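Local coordinates for protein butyryl-CoA dehydrogenase (Marinomonas mediterranea, PDB 6CXT) that belongs to the acyl-CoA dehydrogenase family of flavoproteins and binds flavin-adenine dinucleotide at the junction of its helical and beta domains, at residues A121-S126 / Y165-A170. Sequence-based numbering, arbitrary orientation.
Sequences AANAIS and YYVVYA. With FAD (flavin-adenine dinucleotide), chain D.
A121 pairs with Y165 at the start of two parallel strands; its small methyl lies on the same face of the sheet as N123 and V167, where C94 of helix 81-101 packs. At A122 the backbone bonds to both flanking residues of the partner strand: N donates to Y165 O (3.0 Å), and O accepts from V167 N in a nearly straight bond of 164°. The A122 methyl emerges on the other face, 3.7 Å from CD1 of Y166, whose hydroxyl is engaged by G160 O. N123 turns its carbonyl outward from this ladder, and N123 O accepts a hydrogen bond from FAD N3 (2.9 Å). With CG anti to the backbone N (chi1 -179°), its amide reaches Y169: ND2 stands 3.5 Å from CE1, at the ring edge, the amide and ring planes being almost perpendicular. OD1 is hydrogen-bonded to bound FK4, so the asparagine amide serves Y169 and FK4 with its two ends while the backbone O serves the flavin. A124 repeats the pattern of A122, N giving to V167 O (2.8 Å) and O receiving from Y169 N in a longer bond of 3.3 Å; a methyl suits the face that strand 147-158 covers. I125 leaves the strand and lays CG1 and CD1 against CB of Y169, each at 3.8 Å, an apolar contact that F235 of helix 231-245 extends. Its N and that of S126 both donate to flavin O2, the S126 bond being nearly linear at 174°. The S126 hydroxyl OG is within hydrogen-bonding reach of both flavin N1 (2.9 Å) and O2. Two backbone N-H groups on O2 are consistent with stabilising negative charge at that end of the flavin. An edge strand paired on one side and gripping the flavin pyrimidine with its other side and end is characteristic of the acyl-CoA dehydrogenase middle domain.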
# COMPACT_ATOMS: atom_id res chain seq x y z
N ALA B 121 -9.60 -32.74 19.26
CA ALA B 121 -10.85 -32.37 18.61
C ALA B 121 -10.55 -31.53 17.37
O ALA B 121 -9.48 -30.89 17.27
CB ALA B 121 -11.76 -31.60 19.56
N ALA B 122 -11.47 -31.63 16.42
CA ALA B 122 -11.39 -30.94 15.17
C ALA B 122 -12.71 -30.24 15.01
O ALA B 122 -13.77 -30.77 15.36
CB ALA B 122 -11.19 -31.95 14.02
N ASN B 123 -12.69 -29.08 14.38
CA ASN B 123 -13.85 -28.26 14.08
C ASN B 123 -14.27 -28.50 12.62
O ASN B 123 -13.45 -28.37 11.74
CB ASN B 123 -13.46 -26.80 14.32
CG ASN B 123 -14.57 -25.84 14.07
OD1 ASN B 123 -14.36 -24.79 13.50
ND2 ASN B 123 -15.72 -26.17 14.53
N ALA B 124 -15.54 -28.78 12.35
CA ALA B 124 -15.93 -29.11 10.99
C ALA B 124 -17.19 -28.39 10.54
O ALA B 124 -18.32 -28.82 10.86
CB ALA B 124 -16.06 -30.63 10.81
N ILE B 125 -17.02 -27.31 9.77
CA ILE B 125 -18.19 -26.59 9.25
C ILE B 125 -18.11 -26.42 7.74
O ILE B 125 -19.12 -26.64 7.06
CB ILE B 125 -18.46 -25.25 10.04
CG1 ILE B 125 -19.75 -24.60 9.54
CG2 ILE B 125 -17.29 -24.23 9.84
CD1 ILE B 125 -20.32 -23.50 10.37
N SER B 126 -16.92 -26.09 7.18
CA SER B 126 -16.79 -25.75 5.74
C SER B 126 -17.16 -26.96 4.87
O SER B 126 -16.89 -28.10 5.27
CB SER B 126 -15.33 -25.29 5.41
OG SER B 126 -15.02 -24.20 6.30
N TYR B 165 -12.68 -36.49 18.17
CA TYR B 165 -14.02 -35.94 18.06
C TYR B 165 -14.07 -34.84 17.02
O TYR B 165 -13.08 -34.13 16.86
CB TYR B 165 -14.38 -35.24 19.34
CG TYR B 165 -14.29 -36.12 20.56
CD1 TYR B 165 -15.33 -37.05 20.88
CD2 TYR B 165 -13.21 -36.02 21.40
CE1 TYR B 165 -15.24 -37.85 22.00
CE2 TYR B 165 -13.12 -36.80 22.54
CZ TYR B 165 -14.13 -37.71 22.83
OH TYR B 165 -13.98 -38.44 23.99
N TYR B 166 -15.18 -34.74 16.31
CA TYR B 166 -15.48 -33.63 15.40
C TYR B 166 -16.57 -32.79 15.98
O TYR B 166 -17.60 -33.32 16.41
CB TYR B 166 -15.92 -34.12 14.07
CG TYR B 166 -14.86 -34.96 13.45
CD1 TYR B 166 -13.75 -34.36 12.79
CD2 TYR B 166 -14.92 -36.36 13.53
CE1 TYR B 166 -12.74 -35.14 12.21
CE2 TYR B 166 -13.89 -37.15 12.97
CZ TYR B 166 -12.82 -36.55 12.30
OH TYR B 166 -11.82 -37.35 11.80
N VAL B 167 -16.38 -31.46 16.05
CA VAL B 167 -17.55 -30.57 16.33
C VAL B 167 -18.11 -30.24 14.96
O VAL B 167 -17.47 -29.56 14.16
CB VAL B 167 -17.11 -29.33 17.14
CG1 VAL B 167 -18.28 -28.41 17.40
CG2 VAL B 167 -16.44 -29.75 18.42
N VAL B 168 -19.32 -30.71 14.67
CA VAL B 168 -19.85 -30.72 13.32
C VAL B 168 -21.09 -29.85 13.35
O VAL B 168 -21.85 -29.93 14.31
CB VAL B 168 -20.23 -32.15 12.91
CG1 VAL B 168 -20.86 -32.22 11.53
CG2 VAL B 168 -18.99 -33.03 12.99
N TYR B 169 -21.26 -29.02 12.32
CA TYR B 169 -22.37 -28.08 12.23
C TYR B 169 -23.21 -28.58 11.07
O TYR B 169 -22.68 -28.83 9.98
CB TYR B 169 -21.85 -26.59 12.05
CG TYR B 169 -21.16 -26.09 13.29
CD1 TYR B 169 -19.79 -26.32 13.51
CD2 TYR B 169 -21.85 -25.37 14.24
CE1 TYR B 169 -19.18 -25.91 14.67
CE2 TYR B 169 -21.23 -24.93 15.40
CZ TYR B 169 -19.90 -25.18 15.60
OH TYR B 169 -19.31 -24.74 16.75
N ALA B 170 -24.52 -28.80 11.31
CA ALA B 170 -25.35 -29.52 10.34
C ALA B 170 -26.73 -28.83 10.25
O ALA B 170 -27.13 -28.21 11.20
CB ALA B 170 -25.52 -30.99 10.75
PA FAD D . -14.68 -18.82 -0.58
O1A FAD D . -15.65 -18.59 0.57
O2A FAD D . -15.01 -19.57 -1.86
O5B FAD D . -14.01 -17.38 -0.94
C5B FAD D . -13.20 -17.18 -2.12
C4B FAD D . -12.96 -15.65 -2.18
O4B FAD D . -14.23 -14.96 -2.25
C3B FAD D . -12.24 -15.16 -0.93
O3B FAD D . -11.43 -14.07 -1.40
C2B FAD D . -13.39 -14.56 -0.09
O2B FAD D . -12.97 -13.58 0.88
C1B FAD D . -14.34 -14.01 -1.20
N9A FAD D . -15.70 -13.88 -0.64
C8A FAD D . -16.57 -14.88 -0.32
N7A FAD D . -17.69 -14.35 0.29
C5A FAD D . -17.53 -13.00 0.37
C6A FAD D . -18.30 -11.82 0.86
N6A FAD D . -19.53 -11.97 1.47
N1A FAD D . -17.72 -10.59 0.73
C2A FAD D . -16.48 -10.39 0.16
N3A FAD D . -15.75 -11.42 -0.33
C4A FAD D . -16.20 -12.70 -0.25
N1 FAD D . -12.79 -24.94 7.96
C2 FAD D . -13.34 -25.70 8.98
O2 FAD D . -14.59 -25.86 8.95
N3 FAD D . -12.60 -26.26 9.98
C4 FAD D . -11.26 -26.16 9.99
O4 FAD D . -10.61 -26.69 10.90
C4X FAD D . -10.59 -25.37 8.90
N5 FAD D . -9.24 -25.24 8.81
C5X FAD D . -8.63 -24.58 7.79
C6 FAD D . -7.21 -24.51 7.78
C7 FAD D . -6.56 -23.84 6.72
C7M FAD D . -5.05 -23.81 6.70
C8 FAD D . -7.34 -23.23 5.64
C8M FAD D . -6.66 -22.51 4.52
C9 FAD D . -8.75 -23.27 5.65
C9A FAD D . -9.41 -23.93 6.71
N10 FAD D . -10.84 -24.03 6.77
C10 FAD D . -11.44 -24.76 7.85
C1' FAD D . -11.69 -23.46 5.73
C2' FAD D . -11.72 -21.92 5.90
O2' FAD D . -12.46 -21.48 7.05
C3' FAD D . -12.19 -21.31 4.59
O3' FAD D . -11.17 -21.58 3.62
C4' FAD D . -12.63 -19.83 4.59
O4' FAD D . -13.86 -19.67 5.38
C5' FAD D . -12.90 -19.33 3.17
O5' FAD D . -13.79 -20.26 2.53
P FAD D . -13.43 -20.80 1.10
O1P FAD D . -14.55 -21.72 0.60
O2P FAD D . -12.04 -21.41 1.03
O3P FAD D . -13.40 -19.55 0.10